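Local coordinates for vacuolar protein-sorting-associated protein 25 (Homo sapiens, PDB 3HTU) that serves as a subunit of ESCRT-II, the complex required for multivesicular body formation and endosomal cargo sorting, which probably recruits ESCRT-III, at residues A[14-18]-A[75-79]. Residues are numbered along the deposited sequence.
Sequences IYQWV and GVKFF
In a winged-helix domain, the helices are held against a small antiparallel sheet by apolar side chains from its strands, and the C-terminal, second winged-helix domain of VPS25 illustrates the principle at the very end of its chain. Residues 14-18 form regular alpha-helix within helix 7-19, where Val18 N donates a hydrogen bond to Ile14 O at 3.0 Å. Residues 75-78 are the central strand of three, between strands 27-28 and 65-68. The local axes of 14-18 and 75-78 approach to 10.7 Å, with a signed crossing angle of -65°, and the closest CA atoms are those of Val18 and Phe78, 7.7 Å apart.

Apolar packing centres on Phe78, which points its CA-CB bond toward the helix; the m rotamer (chi1 -63°, chi2 93°) places the ring among Ile14, Tyr15 and Val18. Val18 CG2 makes a CH-pi contact over one ring face, 3.7 Å from the centroid and 12° off the normal. Ile14 CG2 meets Phe78 CZ at 3.8 Å, and Tyr15 CD1 lies 4.0 Å from Phe78 CD2. Leu52 and Ala55 of helix 49-61 also pack on Ile14, extending this core.

At the C-terminus, Phe79 turns its CA-CB bond away from the helix; its ring makes a cation-pi contact with a basic side chain of the VPS20 chain. The polar link uses the chain terminus itself: Tyr15, with chi1 t, donates a hydrogen bond from OH to the carboxylate atom Phe79 OXT at 2.5 Å.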
loop_
_atom_site.group_PDB
_atom_site.type_symbol
_atom_site.label_atom_id
_atom_site.label_comp_id
_atom_site.label_asym_id
_atom_site.label_seq_id
_atom_site.Cartn_x
_atom_site.Cartn_y
_atom_site.Cartn_z
ATOM N N ILE A 14 2.747 1.118 -10.265
ATOM C CA ILE A 14 1.827 1.277 -9.151
ATOM C C ILE A 14 0.869 2.430 -9.437
ATOM O O ILE A 14 -0.329 2.333 -9.196
ATOM C CB ILE A 14 2.566 1.522 -7.805
ATOM C CG1 ILE A 14 3.328 0.268 -7.364
ATOM C CG2 ILE A 14 1.577 1.936 -6.699
ATOM C CD1 ILE A 14 4.550 0.573 -6.514
ATOM N N TYR A 15 1.419 3.522 -9.950
ATOM C CA TYR A 15 0.645 4.747 -10.120
ATOM C C TYR A 15 -0.377 4.579 -11.237
ATOM O O TYR A 15 -1.472 5.129 -11.177
ATOM C CB TYR A 15 1.563 5.936 -10.389
ATOM C CG TYR A 15 0.816 7.244 -10.424
ATOM C CD1 TYR A 15 0.489 7.911 -9.245
ATOM C CD2 TYR A 15 0.408 7.797 -11.626
ATOM C CE1 TYR A 15 -0.219 9.088 -9.268
ATOM C CE2 TYR A 15 -0.300 8.990 -11.659
ATOM C CZ TYR A 15 -0.602 9.634 -10.475
ATOM O OH TYR A 15 -1.300 10.821 -10.486
ATOM N N GLN A 16 0.011 3.813 -12.255
ATOM C CA GLN A 16 -0.877 3.368 -13.312
ATOM C C GLN A 16 -2.085 2.629 -12.717
ATOM O O GLN A 16 -3.211 2.866 -13.133
ATOM C CB GLN A 16 -0.094 2.444 -14.243
ATOM C CG GLN A 16 -0.196 2.743 -15.716
ATOM C CD GLN A 16 0.842 1.977 -16.540
ATOM O OE1 GLN A 16 1.508 2.549 -17.408
ATOM N NE2 GLN A 16 0.986 0.681 -16.271
ATOM N N TRP A 17 -1.850 1.744 -11.740
ATOM C CA TRP A 17 -2.925 0.932 -11.157
ATOM C C TRP A 17 -3.882 1.745 -10.279
ATOM O O TRP A 17 -5.093 1.500 -10.274
ATOM C CB TRP A 17 -2.373 -0.268 -10.357
ATOM C CG TRP A 17 -3.476 -1.026 -9.709
ATOM C CD1 TRP A 17 -4.257 -1.984 -10.290
ATOM C CD2 TRP A 17 -3.994 -0.835 -8.381
ATOM N NE1 TRP A 17 -5.209 -2.421 -9.402
ATOM C CE2 TRP A 17 -5.071 -1.735 -8.222
ATOM C CE3 TRP A 17 -3.642 -0.002 -7.307
ATOM C CZ2 TRP A 17 -5.803 -1.830 -7.034
ATOM C CZ3 TRP A 17 -4.367 -0.099 -6.121
ATOM C CH2 TRP A 17 -5.437 -1.006 -5.996
ATOM N N VAL A 18 -3.333 2.688 -9.520
ATOM C CA VAL A 18 -4.141 3.551 -8.657
ATOM C C VAL A 18 -5.100 4.381 -9.511
ATOM O O VAL A 18 -6.255 4.571 -9.139
ATOM C CB VAL A 18 -3.271 4.487 -7.770
ATOM C CG1 VAL A 18 -4.151 5.408 -6.922
ATOM C CG2 VAL A 18 -2.326 3.678 -6.876
ATOM N N GLY A 75 1.524 4.206 5.482
ATOM C CA GLY A 75 0.966 4.067 4.156
ATOM C C GLY A 75 1.309 5.218 3.255
ATOM O O GLY A 75 2.327 5.877 3.443
ATOM N N VAL A 76 0.450 5.451 2.270
ATOM C CA VAL A 76 0.770 6.362 1.199
ATOM C C VAL A 76 -0.529 6.983 0.667
ATOM O O VAL A 76 -1.580 6.323 0.612
ATOM C CB VAL A 76 1.655 5.669 0.114
ATOM C CG1 VAL A 76 0.940 4.476 -0.515
ATOM C CG2 VAL A 76 2.109 6.646 -0.969
ATOM N N LYS A 77 -0.470 8.278 0.342
ATOM C CA LYS A 77 -1.568 8.912 -0.399
ATOM C C LYS A 77 -1.090 9.257 -1.785
ATOM O O LYS A 77 -0.016 9.813 -1.955
ATOM C CB LYS A 77 -2.085 10.161 0.322
ATOM C CG LYS A 77 -3.253 10.893 -0.388
ATOM C CD LYS A 77 -3.890 11.909 0.571
ATOM C CE LYS A 77 -4.989 12.761 -0.087
ATOM N NZ LYS A 77 -5.519 13.782 0.887
ATOM N N PHE A 78 -1.906 8.939 -2.783
ATOM C CA PHE A 78 -1.601 9.272 -4.173
ATOM C C PHE A 78 -2.378 10.501 -4.607
ATOM O O PHE A 78 -3.484 10.745 -4.141
ATOM C CB PHE A 78 -1.914 8.104 -5.097
ATOM C CG PHE A 78 -1.091 6.872 -4.814
ATOM C CD1 PHE A 78 -1.572 5.882 -3.949
ATOM C CD2 PHE A 78 0.167 6.712 -5.394
ATOM C CE1 PHE A 78 -0.804 4.745 -3.677
ATOM C CE2 PHE A 78 0.944 5.577 -5.122
ATOM C CZ PHE A 78 0.455 4.603 -4.269
ATOM N N PHE A 79 -1.759 11.272 -5.483
ATOM C CA PHE A 79 -2.315 12.532 -5.984
ATOM C C PHE A 79 -2.350 12.464 -7.500
ATOM O O PHE A 79 -3.035 13.197 -8.179
ATOM C CB PHE A 79 -1.462 13.721 -5.509
ATOM C CG PHE A 79 -1.325 13.790 -4.025
ATOM C CD1 PHE A 79 -0.178 13.283 -3.401
ATOM C CD2 PHE A 79 -2.342 14.319 -3.237
ATOM C CE1 PHE A 79 -0.033 13.329 -2.012
ATOM C CE2 PHE A 79 -2.208 14.356 -1.842
ATOM C CZ PHE A 79 -1.043 13.841 -1.234
ATOM O OXT PHE A 79 -1.696 11.640 -8.117
#